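Local coordinates for N-(5'-phosphoribosyl)anthranilate isomerase (Thermococcus kodakarensis, PDB 5LHF), which catalyses the isomerisation of N-(5-phospho-beta-D-ribosyl)anthranilate to 1-(2-carboxyphenylamino)-1-deoxy-D-ribulose 5-phosphate in tryptophan biosynthesis, at residues A[3-8]-A[130-135]; A[35-40]-A[192-197]; A[46-49]-A[54-57]; A[70-75]-A[95-100]. One frame throughout, in Å; residues are numbered along the deposited sequence.

Contact 1 (A[3-8]-A[130-135])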
loop_
_atom_site.group_PDB
_atom_site.type_symbol
_atom_site.label_atom_id
_atom_site.label_comp_id
_atom_site.label_asym_id
_atom_site.label_seq_id
_atom_site.Cartn_x
_atom_site.Cartn_y
_atom_site.Cartn_z
ATOM N N VAL A 3 -12.330 6.750 7.698
ATOM C CA VAL A 3 -11.397 6.320 6.664
ATOM C C VAL A 3 -12.186 6.090 5.381
ATOM O O VAL A 3 -13.228 5.423 5.390
ATOM C CB VAL A 3 -10.650 5.048 7.102
ATOM C CG1 VAL A 3 -9.694 4.592 6.024
ATOM C CG2 VAL A 3 -9.885 5.288 8.397
ATOM N N GLU A 4 -11.707 6.652 4.272
ATOM C CA GLU A 4 -12.463 6.550 3.032
ATOM C C GLU A 4 -11.951 5.475 2.085
ATOM O O GLU A 4 -12.667 5.115 1.141
ATOM C CB GLU A 4 -12.474 7.898 2.297
ATOM C CG GLU A 4 -13.257 9.043 2.982
ATOM C CD GLU A 4 -14.599 8.665 3.630
ATOM O OE1 GLU A 4 -15.132 7.551 3.429
ATOM O OE2 GLU A 4 -15.142 9.523 4.364
ATOM N N PHE A 5 -10.756 4.948 2.307
ATOM C CA PHE A 5 -10.121 4.064 1.344
ATOM C C PHE A 5 -9.554 2.862 2.080
ATOM O O PHE A 5 -8.815 3.020 3.051
ATOM C CB PHE A 5 -9.020 4.817 0.585
ATOM C CG PHE A 5 -8.189 3.961 -0.338
ATOM C CD1 PHE A 5 -8.597 3.730 -1.645
ATOM C CD2 PHE A 5 -6.962 3.452 0.078
ATOM C CE1 PHE A 5 -7.825 2.970 -2.498
ATOM C CE2 PHE A 5 -6.170 2.696 -0.780
ATOM C CZ PHE A 5 -6.603 2.453 -2.072
ATOM N N VAL A 6 -9.914 1.665 1.641
ATOM C CA VAL A 6 -9.379 0.437 2.219
ATOM C C VAL A 6 -8.800 -0.403 1.096
ATOM O O VAL A 6 -9.497 -0.700 0.120
ATOM C CB VAL A 6 -10.456 -0.365 2.966
ATOM C CG1 VAL A 6 -9.840 -1.640 3.549
ATOM C CG2 VAL A 6 -11.127 0.509 4.038
ATOM N N LYS A 7 -7.536 -0.791 1.238
ATOM C CA LYS A 7 -6.857 -1.617 0.251
ATOM C C LYS A 7 -6.425 -2.904 0.935
ATOM O O LYS A 7 -5.846 -2.858 2.024
ATOM C CB LYS A 7 -5.657 -0.885 -0.347
ATOM C CG LYS A 7 -4.803 -1.751 -1.277
ATOM C CD LYS A 7 -3.774 -0.898 -2.052
ATOM C CE LYS A 7 -2.695 -1.767 -2.694
ATOM N NZ LYS A 7 -1.584 -2.109 -1.732
ATOM N N ILE A 8 -6.764 -4.048 0.338
ATOM C CA ILE A 8 -6.287 -5.344 0.820
ATOM C C ILE A 8 -5.283 -5.850 -0.201
ATOM O O ILE A 8 -5.643 -6.175 -1.343
ATOM C CB ILE A 8 -7.421 -6.359 1.031
ATOM C CG1 ILE A 8 -8.387 -5.874 2.125
ATOM C CG2 ILE A 8 -6.840 -7.723 1.385
ATOM C CD1 ILE A 8 -9.667 -6.704 2.247
ATOM N N VAL A 130 2.347 12.016 -7.339
ATOM C CA VAL A 130 1.691 10.715 -7.373
ATOM C C VAL A 130 0.247 10.861 -6.918
ATOM O O VAL A 130 -0.129 11.833 -6.257
ATOM C CB VAL A 130 2.430 9.668 -6.509
ATOM C CG1 VAL A 130 3.703 9.231 -7.217
ATOM C CG2 VAL A 130 2.766 10.245 -5.140
ATOM N N ASP A 131 -0.573 9.886 -7.318
ATOM C CA ASP A 131 -1.971 9.886 -6.915
ATOM C C ASP A 131 -2.096 9.695 -5.410
ATOM O O ASP A 131 -2.923 10.345 -4.760
ATOM C CB ASP A 131 -2.734 8.793 -7.670
ATOM C CG ASP A 131 -4.252 8.872 -7.469
ATOM O OD1 ASP A 131 -4.825 9.962 -7.671
ATOM O OD2 ASP A 131 -4.871 7.842 -7.103
ATOM N N LYS A 132 -1.271 8.821 -4.831
ATOM C CA LYS A 132 -1.477 8.405 -3.451
ATOM C C LYS A 132 -0.143 8.192 -2.757
ATOM O O LYS A 132 0.840 7.771 -3.373
ATOM C CB LYS A 132 -2.311 7.117 -3.357
ATOM C CG LYS A 132 -3.805 7.295 -3.595
ATOM C CD LYS A 132 -4.571 6.047 -3.153
ATOM C CE LYS A 132 -6.045 6.082 -3.558
ATOM N NZ LYS A 132 -6.886 6.931 -2.679
ATOM N N ILE A 133 -0.140 8.470 -1.456
ATOM C CA ILE A 133 1.019 8.326 -0.584
ATOM C C ILE A 133 0.721 7.209 0.402
ATOM O O ILE A 133 -0.263 7.286 1.152
ATOM C CB ILE A 133 1.317 9.630 0.175
ATOM C CG1 ILE A 133 1.717 10.756 -0.784
ATOM C CG2 ILE A 133 2.358 9.403 1.264
ATOM C CD1 ILE A 133 2.983 10.494 -1.508
ATOM N N LEU A 134 1.558 6.174 0.418
ATOM C CA LEU A 134 1.451 5.118 1.416
ATOM C C LEU A 134 2.599 5.241 2.407
ATOM O O LEU A 134 3.758 5.396 2.007
ATOM C CB LEU A 134 1.455 3.731 0.763
ATOM C CG LEU A 134 1.165 2.525 1.660
ATOM C CD1 LEU A 134 0.339 1.460 0.888
ATOM C CD2 LEU A 134 2.476 1.914 2.160
ATOM N N LEU A 135 2.273 5.178 3.696
ATOM C CA LEU A 135 3.267 5.216 4.764
ATOM C C LEU A 135 3.372 3.816 5.361
ATOM O O LEU A 135 2.420 3.318 5.973
ATOM C CB LEU A 135 2.904 6.254 5.835
ATOM C CG LEU A 135 2.865 7.729 5.414
ATOM C CD1 LEU A 135 2.653 8.671 6.611
ATOM C CD2 LEU A 135 4.128 8.102 4.662
#

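Contact 2 (A[35-40]-A[192-197])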
loop_
_atom_site.group_PDB
_atom_site.type_symbol
_atom_site.label_atom_id
_atom_site.label_comp_id
_atom_site.label_asym_id
_atom_site.label_seq_id
_atom_site.Cartn_x
_atom_site.Cartn_y
_atom_site.Cartn_z
ATOM N N SER A 35 8.868 -11.268 -1.448
ATOM C CA SER A 35 7.542 -11.338 -0.843
ATOM C C SER A 35 6.990 -12.754 -0.939
ATOM O O SER A 35 7.128 -13.410 -1.975
ATOM C CB SER A 35 6.582 -10.360 -1.530
ATOM O OG SER A 35 5.237 -10.585 -1.143
ATOM N N LYS A 36 6.354 -13.200 0.154
ATOM C CA LYS A 36 5.525 -14.400 0.154
ATOM C C LYS A 36 4.352 -14.316 -0.813
ATOM O O LYS A 36 3.783 -15.355 -1.170
ATOM C CB LYS A 36 4.955 -14.649 1.555
ATOM C CG LYS A 36 5.941 -15.086 2.612
ATOM C CD LYS A 36 5.192 -15.411 3.914
ATOM C CE LYS A 36 5.591 -14.493 5.044
ATOM N NZ LYS A 36 7.044 -14.647 5.320
ATOM N N ARG A 37 3.933 -13.112 -1.194
ATOM C CA ARG A 37 2.786 -12.936 -2.070
ATOM C C ARG A 37 3.189 -12.771 -3.523
ATOM O O ARG A 37 2.324 -12.484 -4.358
ATOM C CB ARG A 37 1.955 -11.706 -1.647
ATOM C CG ARG A 37 1.700 -11.589 -0.130
ATOM C CD ARG A 37 1.093 -12.864 0.417
ATOM N NE ARG A 37 -0.257 -13.065 -0.101
ATOM C CZ ARG A 37 -1.063 -14.042 0.292
ATOM N NH1 ARG A 37 -0.652 -14.906 1.210
ATOM N NH2 ARG A 37 -2.279 -14.151 -0.239
ATOM N N LYS A 38 4.482 -12.890 -3.827
ATOM C CA LYS A 38 4.951 -12.734 -5.196
ATOM C C LYS A 38 4.312 -13.795 -6.095
ATOM O O LYS A 38 4.160 -14.955 -5.692
ATOM C CB LYS A 38 6.478 -12.836 -5.230
ATOM C CG LYS A 38 7.106 -12.647 -6.600
ATOM C CD LYS A 38 8.617 -12.862 -6.517
ATOM C CE LYS A 38 9.037 -14.084 -7.307
ATOM N NZ LYS A 38 9.532 -13.744 -8.665
ATOM N N VAL A 39 3.885 -13.376 -7.275
ATOM C CA VAL A 39 3.403 -14.262 -8.331
ATOM C C VAL A 39 4.145 -13.919 -9.613
ATOM O O VAL A 39 4.645 -12.776 -9.767
ATOM C CB VAL A 39 1.869 -14.157 -8.528
ATOM C CG1 VAL A 39 1.097 -14.523 -7.254
ATOM C CG2 VAL A 39 1.465 -12.768 -9.075
ATOM N N PRO A 40 4.245 -14.862 -10.554
ATOM C CA PRO A 40 4.801 -14.517 -11.873
ATOM C C PRO A 40 3.965 -13.469 -12.615
ATOM O O PRO A 40 2.760 -13.341 -12.387
ATOM C CB PRO A 40 4.813 -15.857 -12.620
ATOM C CG PRO A 40 4.558 -16.903 -11.571
ATOM C CD PRO A 40 3.824 -16.260 -10.461
ATOM N N GLY A 192 -2.149 -17.967 5.512
ATOM C CA GLY A 192 -1.703 -17.358 4.265
ATOM C C GLY A 192 -2.761 -17.160 3.198
ATOM O O GLY A 192 -2.419 -16.805 2.064
ATOM N N VAL A 193 -4.034 -17.370 3.508
ATOM C CA VAL A 193 -5.094 -17.195 2.527
ATOM C C VAL A 193 -5.969 -16.043 2.984
ATOM O O VAL A 193 -6.349 -15.989 4.156
ATOM C CB VAL A 193 -5.919 -18.484 2.361
ATOM C CG1 VAL A 193 -7.026 -18.276 1.346
ATOM C CG2 VAL A 193 -4.991 -19.645 1.974
ATOM N N LYS A 194 -6.278 -15.115 2.076
ATOM C CA LYS A 194 -7.257 -14.080 2.417
ATOM C C LYS A 194 -8.515 -14.733 2.981
ATOM O O LYS A 194 -9.068 -15.661 2.382
ATOM C CB LYS A 194 -7.603 -13.223 1.198
ATOM C CG LYS A 194 -6.441 -12.470 0.587
ATOM C CD LYS A 194 -5.604 -11.712 1.599
ATOM C CE LYS A 194 -4.392 -11.103 0.888
ATOM N NZ LYS A 194 -3.279 -10.712 1.781
ATOM N N ASP A 195 -8.953 -14.263 4.150
ATOM C CA ASP A 195 -9.961 -14.958 4.956
ATOM C C ASP A 195 -11.167 -14.059 5.217
ATOM O O ASP A 195 -11.013 -12.947 5.735
ATOM C CB ASP A 195 -9.349 -15.411 6.280
ATOM C CG ASP A 195 -10.347 -16.127 7.181
ATOM O OD1 ASP A 195 -10.578 -17.334 6.978
ATOM O OD2 ASP A 195 -10.903 -15.477 8.088
ATOM N N ARG A 196 -12.366 -14.562 4.895
ATOM C CA ARG A 196 -13.564 -13.714 4.941
ATOM C C ARG A 196 -13.862 -13.237 6.357
ATOM O O ARG A 196 -14.252 -12.082 6.563
ATOM C CB ARG A 196 -14.777 -14.460 4.372
ATOM C CG ARG A 196 -16.034 -13.587 4.235
ATOM C CD ARG A 196 -16.973 -13.672 5.443
ATOM N NE ARG A 196 -17.393 -15.044 5.714
ATOM C CZ ARG A 196 -18.114 -15.414 6.766
ATOM N NH1 ARG A 196 -18.513 -14.512 7.655
ATOM N NH2 ARG A 196 -18.441 -16.688 6.928
ATOM N N VAL A 197 -13.690 -14.106 7.352
ATOM C CA VAL A 197 -14.039 -13.700 8.709
ATOM C C VAL A 197 -13.052 -12.666 9.236
ATOM O O VAL A 197 -13.449 -11.685 9.884
ATOM C CB VAL A 197 -14.136 -14.928 9.628
ATOM C CG1 VAL A 197 -14.073 -14.498 11.092
ATOM C CG2 VAL A 197 -15.429 -15.699 9.338
#

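Contact 3 (A[46-49]-A[54-57])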
loop_
_atom_site.group_PDB
_atom_site.type_symbol
_atom_site.label_atom_id
_atom_site.label_comp_id
_atom_site.label_asym_id
_atom_site.label_seq_id
_atom_site.Cartn_x
_atom_site.Cartn_y
_atom_site.Cartn_z
ATOM N N GLU A 46 -3.270 -12.087 -15.340
ATOM C CA GLU A 46 -4.614 -12.661 -15.320
ATOM C C GLU A 46 -5.477 -12.023 -14.245
ATOM O O GLU A 46 -6.644 -11.689 -14.494
ATOM C CB GLU A 46 -4.556 -14.170 -15.127
ATOM C CG GLU A 46 -5.948 -14.770 -14.946
ATOM C CD GLU A 46 -6.812 -14.645 -16.191
ATOM O OE1 GLU A 46 -7.375 -13.556 -16.449
ATOM O OE2 GLU A 46 -6.949 -15.648 -16.921
ATOM N N LEU A 47 -4.929 -11.835 -13.041
ATOM C CA LEU A 47 -5.713 -11.199 -11.992
ATOM C C LEU A 47 -6.064 -9.775 -12.383
ATOM O O LEU A 47 -7.194 -9.326 -12.166
ATOM C CB LEU A 47 -4.949 -11.233 -10.665
ATOM C CG LEU A 47 -4.486 -12.645 -10.270
ATOM C CD1 LEU A 47 -3.541 -12.611 -9.078
ATOM C CD2 LEU A 47 -5.693 -13.546 -9.968
ATOM N N ILE A 48 -5.117 -9.061 -12.999
ATOM C CA ILE A 48 -5.354 -7.673 -13.379
ATOM C C ILE A 48 -6.482 -7.584 -14.405
ATOM O O ILE A 48 -7.277 -6.632 -14.398
ATOM C CB ILE A 48 -4.036 -7.045 -13.881
ATOM C CG1 ILE A 48 -3.116 -6.738 -12.680
ATOM C CG2 ILE A 48 -4.274 -5.775 -14.696
ATOM C CD1 ILE A 48 -1.647 -6.520 -13.083
ATOM N N GLU A 49 -6.574 -8.576 -15.292
ATOM C CA GLU A 49 -7.605 -8.549 -16.326
ATOM C C GLU A 49 -8.984 -8.829 -15.740
ATOM O O GLU A 49 -9.973 -8.225 -16.167
ATOM C CB GLU A 49 -7.281 -9.561 -17.422
ATOM C CG GLU A 49 -8.359 -9.708 -18.489
ATOM C CD GLU A 49 -8.071 -10.848 -19.450
ATOM O OE1 GLU A 49 -7.325 -11.778 -19.071
ATOM O OE2 GLU A 49 -8.597 -10.821 -20.583
ATOM N N PRO A 54 -9.897 -1.285 -8.627
ATOM C CA PRO A 54 -8.497 -0.978 -8.943
ATOM C C PRO A 54 -7.559 -1.998 -8.316
ATOM O O PRO A 54 -7.696 -2.356 -7.143
ATOM C CB PRO A 54 -8.303 0.420 -8.345
ATOM C CG PRO A 54 -9.649 1.039 -8.440
ATOM C CD PRO A 54 -10.629 -0.087 -8.162
ATOM N N ILE A 55 -6.616 -2.500 -9.109
ATOM C CA ILE A 55 -5.658 -3.473 -8.603
ATOM C C ILE A 55 -4.249 -2.960 -8.888
ATOM O O ILE A 55 -3.874 -2.749 -10.051
ATOM C CB ILE A 55 -5.888 -4.881 -9.183
ATOM C CG1 ILE A 55 -4.818 -5.861 -8.673
ATOM C CG2 ILE A 55 -5.998 -4.860 -10.719
ATOM C CD1 ILE A 55 -5.157 -7.319 -8.939
ATOM N N TYR A 56 -3.485 -2.724 -7.829
ATOM C CA TYR A 56 -2.129 -2.210 -7.980
ATOM C C TYR A 56 -1.152 -3.322 -8.326
ATOM O O TYR A 56 -1.171 -4.388 -7.709
ATOM C CB TYR A 56 -1.695 -1.513 -6.686
ATOM C CG TYR A 56 -2.396 -0.191 -6.496
ATOM C CD1 TYR A 56 -3.684 -0.130 -5.969
ATOM C CD2 TYR A 56 -1.773 0.990 -6.857
ATOM C CE1 TYR A 56 -4.334 1.085 -5.820
ATOM C CE2 TYR A 56 -2.391 2.190 -6.713
ATOM C CZ TYR A 56 -3.669 2.248 -6.188
ATOM O OH TYR A 56 -4.264 3.492 -6.068
ATOM N N LEU A 57 -0.289 -3.061 -9.310
ATOM C CA LEU A 57 0.905 -3.877 -9.525
ATOM C C LEU A 57 1.936 -3.414 -8.512
ATOM O O LEU A 57 2.461 -2.301 -8.628
ATOM C CB LEU A 57 1.424 -3.713 -10.953
ATOM C CG LEU A 57 2.523 -4.683 -11.415
ATOM C CD1 LEU A 57 1.994 -6.126 -11.477
ATOM C CD2 LEU A 57 3.085 -4.250 -12.776
#

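Contact 4 (A[70-75]-A[95-100])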
loop_
_atom_site.group_PDB
_atom_site.type_symbol
_atom_site.label_atom_id
_atom_site.label_comp_id
_atom_site.label_asym_id
_atom_site.label_seq_id
_atom_site.Cartn_x
_atom_site.Cartn_y
_atom_site.Cartn_z
ATOM N N ALA A 70 7.194 -4.721 -16.880
ATOM C CA ALA A 70 6.109 -5.335 -16.125
ATOM C C ALA A 70 4.768 -4.704 -16.479
ATOM O O ALA A 70 3.747 -5.396 -16.523
ATOM C CB ALA A 70 6.389 -5.236 -14.624
ATOM N N VAL A 71 4.755 -3.397 -16.762
ATOM C CA VAL A 71 3.512 -2.748 -17.181
ATOM C C VAL A 71 3.083 -3.245 -18.561
ATOM O O VAL A 71 1.894 -3.504 -18.800
ATOM C CB VAL A 71 3.674 -1.216 -17.137
ATOM C CG1 VAL A 71 2.453 -0.510 -17.672
ATOM C CG2 VAL A 71 3.901 -0.775 -15.694
ATOM N N GLU A 72 4.031 -3.380 -19.493
ATOM C CA GLU A 72 3.678 -3.908 -20.813
ATOM C C GLU A 72 3.109 -5.313 -20.719
ATOM O O GLU A 72 2.147 -5.647 -21.423
ATOM C CB GLU A 72 4.895 -3.920 -21.747
ATOM C CG GLU A 72 5.450 -2.562 -22.028
ATOM C CD GLU A 72 6.709 -2.609 -22.879
ATOM O OE1 GLU A 72 7.291 -1.528 -23.123
ATOM O OE2 GLU A 72 7.112 -3.721 -23.294
ATOM N N LYS A 73 3.706 -6.167 -19.877
ATOM C CA LYS A 73 3.285 -7.568 -19.842
ATOM C C LYS A 73 1.949 -7.745 -19.115
ATOM O O LYS A 73 1.162 -8.633 -19.472
ATOM C CB LYS A 73 4.359 -8.433 -19.169
ATOM C CG LYS A 73 5.680 -8.516 -19.939
ATOM C CD LYS A 73 5.519 -9.293 -21.243
ATOM C CE LYS A 73 6.864 -9.793 -21.773
ATOM N NZ LYS A 73 7.866 -8.683 -21.901
ATOM N N THR A 74 1.676 -6.921 -18.104
ATOM C CA THR A 74 0.494 -7.117 -17.267
ATOM C C THR A 74 -0.694 -6.239 -17.637
ATOM O O THR A 74 -1.817 -6.533 -17.212
ATOM C CB THR A 74 0.819 -6.851 -15.794
ATOM O OG1 THR A 74 1.261 -5.493 -15.648
ATOM C CG2 THR A 74 1.907 -7.807 -15.300
ATOM N N GLY A 75 -0.483 -5.152 -18.365
ATOM C CA GLY A 75 -1.584 -4.242 -18.575
ATOM C C GLY A 75 -1.980 -3.422 -17.372
ATOM O O GLY A 75 -3.066 -2.835 -17.372
ATOM N N ASP A 95 3.493 9.057 -17.969
ATOM C CA ASP A 95 3.291 9.631 -19.297
ATOM C C ASP A 95 3.361 8.582 -20.397
ATOM O O ASP A 95 2.553 8.609 -21.332
ATOM C CB ASP A 95 4.311 10.736 -19.551
ATOM C CG ASP A 95 4.136 11.899 -18.603
ATOM O OD1 ASP A 95 2.973 12.286 -18.349
ATOM O OD2 ASP A 95 5.154 12.422 -18.104
ATOM N N GLU A 96 4.310 7.650 -20.303
ATOM C CA GLU A 96 4.536 6.698 -21.375
ATOM C C GLU A 96 3.658 5.463 -21.281
ATOM O O GLU A 96 3.442 4.792 -22.300
ATOM C CB GLU A 96 6.016 6.310 -21.409
ATOM C CG GLU A 96 6.902 7.501 -21.785
ATOM C CD GLU A 96 8.371 7.229 -21.595
ATOM O OE1 GLU A 96 9.096 8.172 -21.214
ATOM O OE2 GLU A 96 8.795 6.075 -21.825
ATOM N N TYR A 97 3.115 5.164 -20.099
ATOM C CA TYR A 97 2.227 4.028 -19.953
ATOM C C TYR A 97 0.878 4.384 -19.346
ATOM O O TYR A 97 -0.022 3.545 -19.374
ATOM C CB TYR A 97 2.907 2.924 -19.126
ATOM C CG TYR A 97 4.108 2.351 -19.847
ATOM C CD1 TYR A 97 5.391 2.801 -19.570
ATOM C CD2 TYR A 97 3.949 1.399 -20.846
ATOM C CE1 TYR A 97 6.488 2.293 -20.246
ATOM C CE2 TYR A 97 5.039 0.882 -21.528
ATOM C CZ TYR A 97 6.308 1.335 -21.227
ATOM O OH TYR A 97 7.396 0.824 -21.908
ATOM N N GLY A 98 0.692 5.605 -18.858
ATOM C CA GLY A 98 -0.617 6.021 -18.394
ATOM C C GLY A 98 -1.048 5.309 -17.134
ATOM O O GLY A 98 -2.219 4.942 -17.009
ATOM N N VAL A 99 -0.144 5.117 -16.195
ATOM C CA VAL A 99 -0.468 4.447 -14.940
ATOM C C VAL A 99 -0.684 5.479 -13.839
ATOM O O VAL A 99 -0.126 6.583 -13.864
ATOM C CB VAL A 99 0.626 3.423 -14.558
ATOM C CG1 VAL A 99 0.713 2.309 -15.603
ATOM C CG2 VAL A 99 1.981 4.092 -14.352
ATOM N N SER A 100 -1.530 5.127 -12.867
ATOM C CA SER A 100 -1.671 5.892 -11.632
ATOM C C SER A 100 -0.718 5.298 -10.614
ATOM O O SER A 100 -0.522 4.083 -10.589
ATOM C CB SER A 100 -3.105 5.830 -11.095
ATOM O OG SER A 100 -4.024 6.111 -12.133
#

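Contact 1 (A[3-8]-A[130-135])
Phe5 sets its CG anti to the backbone N (chi1 174°), which carries the ring toward Lys132. The Lys132 chain runs out straight through chi2 and chi3, then bends at chi4 (-78°). The extended part brings CE over one face of the Phe5 ring; the bend lays NZ there too. CE comes to 3.7 Å from Phe5 CE1, toward the rim of the ring. NZ is 3.8 Å from Phe5 CD1. The Lys132 ammonium atom NZ sits 4.0 Å from the Phe5 ring centroid and 20° off its normal, a cation-pi contact. CE adds a CH-pi contact on the same face. The two residues begin strands 5-9 and 132-136 of the TIM barrel. These strands are not neighbours in the sheet, and the CA atoms of Phe5 and Lys132 are 10.8 Å apart. The side chains therefore meet across the N-terminal mouth of the barrel. Val160 touches the Phe5 ring, and Met102 touches Lys132. With a serine at Phe5, Lys132 would probably lose its aromatic seat and its end would be set free to turn. No hydrogen bond joins the segments, so the pairing rests on pi-electron attraction for the ammonium and on dispersion with its methylene.

Contact 2 (A[35-40]-A[192-197])
Arg37 turns one face of its guanidinium to the end of Lys194, whose NZ lies over it. Lys194 CE is 3.9 Å from Arg37 NH2, and Lys194 NZ is 4.1 Å from the same atom. The two side chains arrive from opposite directions. At its edge the guanidinium does something different. Arg37 NH1 donates to Gly192 O at 2.7 Å, with an almost straight N-H...O angle of 174°. This oxygen lies in the guanidinium plane, whereas the donor is tilted from the carbonyl plane. Bends at chi2 (-53°) and chi3 (-67°) fold the Arg37 chain to reach this spot. One acid, Glu189, probably offsets the two like charges: its OE1 forms salt bridges with both Arg37 NH1 and Lys194 NZ. Glu16 OE2 pairs with Arg37 NH2 and accepts from the backbone N of Lys194. Gly10 O accepts from Arg37 NE, and Cys9 O from Lys194 NZ. The guanidinium is thus held at all three nitrogens, which fixes its rotation. A leucine at Arg37 would probably leave Gly192 O without this donor and Glu16 without its salt-bridge mate. The base of Arg37 is set by an ST turn, in which its backbone N donates to Ser35 OG at 2.8 Å. A type I turn spans Ser35 to Lys38. Gly192, with positive phi, links the antiparallel strands 189-190 and 193-194. The arrangement ties the loop after strand 26-30 to this hairpin before helix 196-207, at the C-terminal end of the TIM barrel, where enzymes of this fold carry their active sites.

Contact 3 (A[46-49]-A[54-57])
Ile48 and Ile55 pack helix 41-50 against strand 55-59 within a beta-alpha-beta unit of the TIM barrel. The unit runs from strand 26-30 through the helix to strand 55-59, its parallel neighbour. The tight part is wholly apolar. The CA atoms of Ile48 and Ile55 approach to 6.4 Å, the nearest CA pair of the two segments. Ile55 points toward the helix, and its CG2 branch does the closest touching. This methyl rests 3.9 Å from Ile48 CA and so presses on the helix backbone itself. The chi1 of Ile55 (177°) puts CG1 anti to the backbone N and leaves CG2 wedged between N and the carbonyl carbon. Its CD1 branch reaches Leu47 CB at 4.3 Å, a looser touch. Val29 of the preceding strand also packs on Leu47 and Ile48, which completes the layer between helix and sheet. Tyr56 points away from the helix, in the alternation expected of a barrel strand.

The other side of the helix is quite different. Glu46 and Glu49 are exposed and take no part in the packing. Their OE1 atoms lie 3.2 Å apart, but both are acceptors and no hydrogen bond joins them. A bound sodium ion sits about 9 Å from the side chain of Leu47. On the covered side, Leu57 also meets Ala70 and Thr74 of helix 64-74. The far end of the Ile48 side chain crosses that of Leu57 at about a right angle, with Ile48 CD1 4.0 Å from Leu57 CD1.

Contact 4 (A[70-75]-A[95-100])
Tyr97 OH donates to Glu72 OE1 at 2.6 Å, a short bond between two helices on the outside of the barrel. The hydroxyl meets OE1 on its anti side, 18° out of the carboxylate plane. The Glu72 chain is extended beyond CG, and this length carries its carboxylate to the hydroxyl. The carboxylate and ring planes stand 46° apart. The aliphatic part of Glu72 also touches the tyrosine, with Glu72 CG 3.5 Å from Tyr97 CE2. Val71 fills the space nearer the backbone. Its CG1 lies 3.8 Å from Tyr97 CB and 3.9 Å from Val99 CG1. CG1 is anti to the backbone N of Val71 (chi1 175°), which sends this methyl between the two partners. The contact therefore joins helix 64-74 to the end of helix 87-97 and to the residues leading into strand 100-106. Both segments leave helical geometry at glycines with positive phi, Gly75 and Gly98. The last turn of helix 64-74 is pinned from within. Ala70 O accepts from Thr74 OG1 at 2.6 Å and Thr74 N at 3.0 Å, on opposite faces of its plane. Val71 and Val99 are buried, while the outer side carries a neutral hydroxyl on a carboxylate. That bond would probably lower the basicity of Glu72 and fix the rotation of the phenol hydroxyl.

How the contacts relate
Contacts 3 and 4 touch through helix 64-74, with centres about 12 Å apart. Leu57 CD2 lies 3.6 Å from Thr74 OG1, and Ile48 CG2 the same distance from Thr74 O. Contact 1 lies at the N-terminal end of the barrel and meets contact 3 through Tyr56: Lys7 CE is 3.8 Å from Tyr56 CD1, and Lys132 CD 3.9 Å from Tyr56 OH. Contact 2 touches contact 1 more lightly, where Ile8 CG2 is 4.2 Å from Lys194 CD. Their centres are about 19 Å apart. Contact 2 lies at the C-terminal end of the barrel, the active-site side in this fold. Contact 1 spans the strand starts at the opposite end. Contact 4 is about 24 Å from contact 2, between centres.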